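Local coordinates for isoaspartyl dipeptidase (Fervidobacterium islandicum, PDB 7CDH), which probably hydrolyses isoaspartyl (beta-aspartyl) dipeptides as a zinc-dependent metallopeptidase of the amidohydrolase family, consistent with a role in protein repair, at residues Met1-Phe11 and His43-Leu54. Residues are numbered along the deposited sequence; the frame is centred on the assembly and turned at random.
Sequences MIKIIKNAKVF and HEIYDANGLLLL
Ile4 pairs with Ile45 and Ile5 with Tyr46 where strands 2-6 and 43-47 run parallel, axes 17° apart; past a corner at Asn7, strand 8-11 pairs in parallel with 51-54, the register shifted by two. The first pairing lies in the small beta domain of the amidohydrolase fold; the second belongs to the sheet that continues through strand 51-59 into the TIM barrel. Ile4 N donates to Glu44 O and Ile4 O accepts from Tyr46 N, both at 2.9 Å. At the corner, Asn7 ND2 reaches Asp47 OD1 (3.1 Å) from above the carboxylate plane, while Asn49 N takes the anti lone pair of the same oxygen, closing an Asx turn. An alanine in place of Asn7 is likely to leave Asp47 OD1 with its turn bond alone and the carboxylate freer to swing. Next to the corner, Ala48 CB packs against Ile5 CG2 (3.6 Å) and Ala8 CB (3.7 Å). Leu53, its CG anti to the backbone N (chi1 -178°), sends CD1 to Ile5 and CD2 alongside Val10, bridging both pairings. Lys3 and Glu44 lie side by side, charged ends not in contact; Glu44 OE1 makes its salt bridge with Lys376. Phe11 CE1 touches Leu52 CD1 at 4.0 Å.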
ATOM      1  N   MET A   1      37.130  25.644  24.177  1.00 73.58           N
ATOM      2  CA  MET A   1      37.801  26.398  25.277  1.00 72.37           C
ATOM      3  C   MET A   1      37.338  25.914  26.663  1.00 69.35           C
ATOM      4  O   MET A   1      36.125  25.877  26.949  1.00 65.48           O
ATOM      5  CB  MET A   1      37.519  27.894  25.170  1.00 77.31           C
ATOM      6  CG  MET A   1      38.171  28.681  26.275  1.00 86.03           C
ATOM      7  SD  MET A   1      38.631  30.346  25.752  1.00109.65           S
ATOM      8  CE  MET A   1      37.028  30.986  25.256  1.00102.09           C
ATOM      9  N   ILE A   2      38.302  25.614  27.526  1.00 66.19           N
ATOM     10  CA  ILE A   2      38.086  25.324  28.968  1.00 58.47           C
ATOM     11  C   ILE A   2      37.723  26.622  29.679  1.00 52.86           C
ATOM     12  O   ILE A   2      38.339  27.636  29.356  1.00 47.70           O
ATOM     13  CB  ILE A   2      39.336  24.662  29.556  1.00 63.21           C
ATOM     14  CG1 ILE A   2      39.360  23.191  29.144  1.00 67.08           C
ATOM     15  CG2 ILE A   2      39.379  24.843  31.064  1.00 64.11           C
ATOM     16  CD1 ILE A   2      40.599  22.468  29.557  1.00 77.52           C
ATOM     17  N   LYS A   3      36.722  26.588  30.566  1.00 47.60           N
ATOM     18  CA  LYS A   3      36.257  27.781  31.311  1.00 44.97           C
ATOM     19  C   LYS A   3      36.150  27.409  32.776  1.00 47.66           C
ATOM     20  O   LYS A   3      36.050  26.188  33.077  1.00 51.31           O
ATOM     21  CB  LYS A   3      34.896  28.280  30.833  1.00 51.35           C
ATOM     22  CG  LYS A   3      34.758  28.438  29.330  1.00 56.55           C
ATOM     23  CD  LYS A   3      33.467  29.128  28.925  1.00 60.37           C
ATOM     24  CE  LYS A   3      33.264  29.222  27.421  1.00 57.13           C
ATOM     25  NZ  LYS A   3      33.790  28.031  26.726  1.00 58.48           N
ATOM     26  N   ILE A   4      36.166  28.432  33.633  1.00 50.25           N
ATOM     27  CA  ILE A   4      36.060  28.305  35.114  1.00 53.02           C
ATOM     28  C   ILE A   4      35.102  29.375  35.591  1.00 47.43           C
ATOM     29  O   ILE A   4      35.398  30.556  35.314  1.00 48.48           O
ATOM     30  CB  ILE A   4      37.410  28.505  35.838  1.00 63.10           C
ATOM     31  CG1 ILE A   4      38.460  27.473  35.432  1.00 64.74           C
ATOM     32  CG2 ILE A   4      37.200  28.517  37.345  1.00 67.04           C
ATOM     33  CD1 ILE A   4      39.354  27.957  34.332  1.00 66.68           C
ATOM     34  N   ILE A   5      34.093  28.981  36.366  1.00 43.84           N
ATOM     35  CA  ILE A   5      33.218  29.944  37.104  1.00 50.31           C
ATOM     36  C   ILE A   5      33.691  29.992  38.567  1.00 53.29           C
ATOM     37  O   ILE A   5      33.811  28.913  39.226  1.00 43.83           O
ATOM     38  CB  ILE A   5      31.724  29.585  36.954  1.00 50.50           C
ATOM     39  CG1 ILE A   5      31.262  29.714  35.502  1.00 51.77           C
ATOM     40  CG2 ILE A   5      30.850  30.422  37.873  1.00 48.96           C
ATOM     41  CD1 ILE A   5      30.040  28.900  35.198  1.00 52.64           C
ATOM     42  N   LYS A   6      34.025  31.203  39.021  1.00 57.02           N
ATOM     43  CA  LYS A   6      34.602  31.461  40.364  1.00 57.32           C
ATOM     44  C   LYS A   6      33.553  32.192  41.194  1.00 51.49           C
ATOM     45  O   LYS A   6      32.820  33.008  40.611  1.00 55.40           O
ATOM     46  CB  LYS A   6      35.895  32.279  40.257  1.00 66.55           C
ATOM     47  CG  LYS A   6      37.110  31.478  39.806  1.00 78.07           C
ATOM     48  CD  LYS A   6      38.444  32.199  39.949  1.00 87.58           C
ATOM     49  CE  LYS A   6      39.631  31.252  39.915  1.00 93.28           C
ATOM     50  NZ  LYS A   6      40.000  30.789  41.275  1.00 99.95           N
ATOM     51  N   ASN A   7      33.493  31.892  42.496  1.00 50.26           N
ATOM     52  CA  ASN A   7      32.898  32.773  43.541  1.00 49.69           C
ATOM     53  C   ASN A   7      31.379  32.663  43.583  1.00 47.77           C
ATOM     54  O   ASN A   7      30.771  33.573  44.164  1.00 52.54           O
ATOM     55  CB  ASN A   7      33.210  34.266  43.342  1.00 47.85           C
ATOM     56  CG  ASN A   7      34.688  34.586  43.432  1.00 49.38           C
ATOM     57  OD1 ASN A   7      35.440  33.809  44.023  1.00 44.41           O
ATOM     58  ND2 ASN A   7      35.093  35.727  42.875  1.00 46.17           N
ATOM     59  N   ALA A   8      30.780  31.635  42.984  1.00 48.80           N
ATOM     60  CA  ALA A   8      29.319  31.432  43.073  1.00 50.17           C
ATOM     61  C   ALA A   8      29.004  30.476  44.224  1.00 48.15           C
ATOM     62  O   ALA A   8      29.846  29.608  44.583  1.00 48.94           O
ATOM     63  CB  ALA A   8      28.765  30.939  41.766  1.00 49.66           C
ATOM     64  N   LYS A   9      27.810  30.606  44.776  1.00 41.64           N
ATOM     65  CA  LYS A   9      27.265  29.559  45.662  1.00 47.77           C
ATOM     66  C   LYS A   9      26.631  28.527  44.741  1.00 46.54           C
ATOM     67  O   LYS A   9      25.779  28.889  43.959  1.00 47.53           O
ATOM     68  CB  LYS A   9      26.268  30.168  46.655  1.00 60.15           C
ATOM     69  CG  LYS A   9      26.885  31.005  47.766  1.00 56.84           C
ATOM     70  CD  LYS A   9      26.171  32.313  48.012  1.00 67.80           C
ATOM     71  CE  LYS A   9      27.151  33.462  48.129  1.00 76.97           C
ATOM     72  NZ  LYS A   9      26.553  34.631  48.807  1.00 83.35           N
ATOM     73  N   VAL A  10      27.045  27.281  44.811  1.00 46.93           N
ATOM     74  CA  VAL A  10      26.598  26.267  43.827  1.00 40.99           C
ATOM     75  C   VAL A  10      25.468  25.426  44.424  1.00 46.53           C
ATOM     76  O   VAL A  10      25.647  24.886  45.545  1.00 46.09           O
ATOM     77  CB  VAL A  10      27.795  25.422  43.421  1.00 40.79           C
ATOM     78  CG1 VAL A  10      27.386  24.273  42.515  1.00 48.46           C
ATOM     79  CG2 VAL A  10      28.847  26.311  42.787  1.00 40.73           C
ATOM     80  N   PHE A  11      24.347  25.313  43.702  1.00 44.55           N
ATOM     81  CA  PHE A  11      23.296  24.303  43.976  1.00 42.21           C
ATOM     82  C   PHE A  11      23.359  23.254  42.874  1.00 42.68           C
ATOM     83  O   PHE A  11      23.193  23.583  41.711  1.00 50.64           O
ATOM     84  CB  PHE A  11      21.917  24.935  44.042  1.00 40.53           C
ATOM     85  CG  PHE A  11      21.731  25.959  45.122  1.00 39.65           C
ATOM     86  CD1 PHE A  11      22.257  27.231  45.002  1.00 44.70           C
ATOM     87  CD2 PHE A  11      20.980  25.662  46.244  1.00 46.59           C
ATOM     88  CE1 PHE A  11      22.045  28.187  45.987  1.00 43.95           C
ATOM     89  CE2 PHE A  11      20.762  26.617  47.224  1.00 43.34           C
ATOM     90  CZ  PHE A  11      21.300  27.876  47.096  1.00 42.15           C
ATOM     91  N   HIS A  43      42.043  29.667  28.203  1.00 97.64           N
ATOM     92  CA  HIS A  43      41.026  29.354  29.235  1.00 91.79           C
ATOM     93  C   HIS A  43      40.299  30.652  29.594  1.00 86.59           C
ATOM     94  O   HIS A  43      40.939  31.711  29.575  1.00 89.76           O
ATOM     95  CB  HIS A  43      41.686  28.653  30.436  1.00 91.06           C
ATOM     96  CG  HIS A  43      42.466  29.561  31.326  1.00 95.28           C
ATOM     97  ND1 HIS A  43      43.079  30.715  30.865  1.00 94.56           N
ATOM     98  CD2 HIS A  43      42.744  29.484  32.643  1.00 94.68           C
ATOM     99  CE1 HIS A  43      43.676  31.325  31.865  1.00 95.21           C
ATOM    100  NE2 HIS A  43      43.486  30.589  32.966  1.00100.46           N
ATOM    101  N   GLU A  44      38.998  30.567  29.855  1.00 79.45           N
ATOM    102  CA  GLU A  44      38.148  31.730  30.190  1.00 71.68           C
ATOM    103  C   GLU A  44      37.800  31.621  31.678  1.00 65.97           C
ATOM    104  O   GLU A  44      37.635  30.492  32.167  1.00 67.85           O
ATOM    105  CB  GLU A  44      36.929  31.753  29.264  1.00 76.81           C
ATOM    106  CG  GLU A  44      35.930  32.844  29.612  1.00 83.97           C
ATOM    107  CD  GLU A  44      34.823  33.103  28.603  1.00 89.19           C
ATOM    108  OE1 GLU A  44      33.960  33.943  28.920  1.00 92.26           O
ATOM    109  OE2 GLU A  44      34.829  32.481  27.505  1.00 89.60           O
ATOM    110  N   ILE A  45      37.713  32.755  32.369  1.00 56.90           N
ATOM    111  CA  ILE A  45      37.307  32.837  33.799  1.00 55.21           C
ATOM    112  C   ILE A  45      36.085  33.747  33.899  1.00 49.84           C
ATOM    113  O   ILE A  45      36.080  34.793  33.243  1.00 55.65           O
ATOM    114  CB  ILE A  45      38.486  33.354  34.646  1.00 58.19           C
ATOM    115  CG1 ILE A  45      39.640  32.342  34.622  1.00 58.99           C
ATOM    116  CG2 ILE A  45      38.024  33.692  36.058  1.00 58.29           C
ATOM    117  CD1 ILE A  45      40.736  32.576  35.644  1.00 61.11           C
ATOM    118  N   TYR A  46      35.081  33.365  34.680  1.00 46.11           N
ATOM    119  CA  TYR A  46      33.874  34.200  34.915  1.00 49.04           C
ATOM    120  C   TYR A  46      33.696  34.391  36.427  1.00 57.26           C
ATOM    121  O   TYR A  46      33.667  33.396  37.208  1.00 54.64           O
ATOM    122  CB  TYR A  46      32.668  33.590  34.198  1.00 48.31           C
ATOM    123  CG  TYR A  46      31.379  34.354  34.347  1.00 43.91           C
ATOM    124  CD1 TYR A  46      31.090  35.442  33.548  1.00 46.40           C
ATOM    125  CD2 TYR A  46      30.418  33.958  35.258  1.00 43.46           C
ATOM    126  CE1 TYR A  46      29.900  36.146  33.675  1.00 46.43           C
ATOM    127  CE2 TYR A  46      29.223  34.647  35.396  1.00 44.04           C
ATOM    128  CZ  TYR A  46      28.957  35.749  34.603  1.00 47.58           C
ATOM    129  OH  TYR A  46      27.770  36.425  34.751  1.00 50.78           O
ATOM    130  N   ASP A  47      33.659  35.663  36.825  1.00 64.23           N
ATOM    131  CA  ASP A  47      33.487  36.120  38.223  1.00 61.44           C
ATOM    132  C   ASP A  47      31.998  36.123  38.514  1.00 53.94           C
ATOM    133  O   ASP A  47      31.301  37.107  38.158  1.00 49.44           O
ATOM    134  CB  ASP A  47      34.067  37.519  38.463  1.00 69.73           C
ATOM    135  CG  ASP A  47      34.367  37.814  39.929  1.00 69.98           C
ATOM    136  OD1 ASP A  47      33.574  37.382  40.794  1.00 57.06           O
ATOM    137  OD2 ASP A  47      35.413  38.457  40.193  1.00 77.94           O
ATOM    138  N   ALA A  48      31.535  35.083  39.186  1.00 50.27           N
ATOM    139  CA  ALA A  48      30.102  34.926  39.492  1.00 51.31           C
ATOM    140  C   ALA A  48      29.833  35.336  40.936  1.00 52.19           C
ATOM    141  O   ALA A  48      28.855  34.839  41.487  1.00 51.81           O
ATOM    142  CB  ALA A  48      29.693  33.504  39.221  1.00 56.01           C
ATOM    143  N   ASN A  49      30.629  36.239  41.515  1.00 58.28           N
ATOM    144  CA  ASN A  49      30.392  36.726  42.900  1.00 56.71           C
ATOM    145  C   ASN A  49      29.060  37.483  42.904  1.00 52.05           C
ATOM    146  O   ASN A  49      28.808  38.262  41.956  1.00 57.27           O
ATOM    147  CB  ASN A  49      31.556  37.560  43.453  1.00 66.25           C
ATOM    148  CG  ASN A  49      31.199  38.204  44.776  1.00 64.90           C
ATOM    149  OD1 ASN A  49      31.026  37.523  45.796  1.00 57.48           O
ATOM    150  ND2 ASN A  49      30.982  39.509  44.736  1.00 60.57           N
ATOM    151  N   GLY A  50      28.214  37.220  43.902  1.00 48.33           N
ATOM    152  CA  GLY A  50      26.825  37.725  43.954  1.00 46.70           C
ATOM    153  C   GLY A  50      25.814  36.785  43.302  1.00 50.66           C
ATOM    154  O   GLY A  50      24.608  37.038  43.481  1.00 50.29           O
ATOM    155  N   LEU A  51      26.257  35.732  42.592  1.00 49.29           N
ATOM    156  CA  LEU A  51      25.373  34.814  41.826  1.00 47.66           C
ATOM    157  C   LEU A  51      25.343  33.415  42.463  1.00 46.28           C
ATOM    158  O   LEU A  51      26.360  32.968  43.020  1.00 46.34           O
ATOM    159  CB  LEU A  51      25.827  34.737  40.361  1.00 46.66           C
ATOM    160  CG  LEU A  51      26.071  36.071  39.649  1.00 46.65           C
ATOM    161  CD1 LEU A  51      26.491  35.844  38.206  1.00 44.79           C
ATOM    162  CD2 LEU A  51      24.861  36.995  39.706  1.00 45.95           C
ATOM    163  N   LEU A  52      24.181  32.770  42.359  1.00 41.09           N
ATOM    164  CA  LEU A  52      23.970  31.323  42.559  1.00 41.84           C
ATOM    165  C   LEU A  52      24.174  30.647  41.189  1.00 44.78           C
ATOM    166  O   LEU A  52      23.647  31.188  40.189  1.00 42.10           O
ATOM    167  CB  LEU A  52      22.544  31.089  43.085  1.00 44.16           C
ATOM    168  CG  LEU A  52      22.015  32.117  44.089  1.00 48.51           C
ATOM    169  CD1 LEU A  52      20.648  31.730  44.617  1.00 48.90           C
ATOM    170  CD2 LEU A  52      22.973  32.281  45.256  1.00 54.03           C
ATOM    171  N   LEU A  53      24.960  29.565  41.147  1.00 41.65           N
ATOM    172  CA  LEU A  53      25.118  28.634  40.009  1.00 43.10           C
ATOM    173  C   LEU A  53      24.179  27.432  40.215  1.00 41.90           C
ATOM    174  O   LEU A  53      24.365  26.696  41.203  1.00 38.77           O
ATOM    175  CB  LEU A  53      26.577  28.181  39.902  1.00 43.36           C
ATOM    176  CG  LEU A  53      26.867  27.243  38.728  1.00 45.99           C
ATOM    177  CD1 LEU A  53      26.843  28.002  37.409  1.00 48.52           C
ATOM    178  CD2 LEU A  53      28.188  26.522  38.887  1.00 43.17           C
ATOM    179  N   LEU A  54      23.238  27.248  39.281  1.00 38.32           N
ATOM    180  CA  LEU A  54      22.194  26.192  39.281  1.00 39.40           C
ATOM    181  C   LEU A  54      22.426  25.268  38.076  1.00 39.48           C
ATOM    182  O   LEU A  54      23.099  25.611  37.104  1.00 38.03           O
ATOM    183  CB  LEU A  54      20.811  26.857  39.209  1.00 39.24           C
ATOM    184  CG  LEU A  54      20.206  27.423  40.501  1.00 45.07           C
ATOM    185  CD1 LEU A  54      21.214  28.140  41.376  1.00 46.12           C
ATOM    186  CD2 LEU A  54      19.052  28.363  40.192  1.00 41.26           C
TER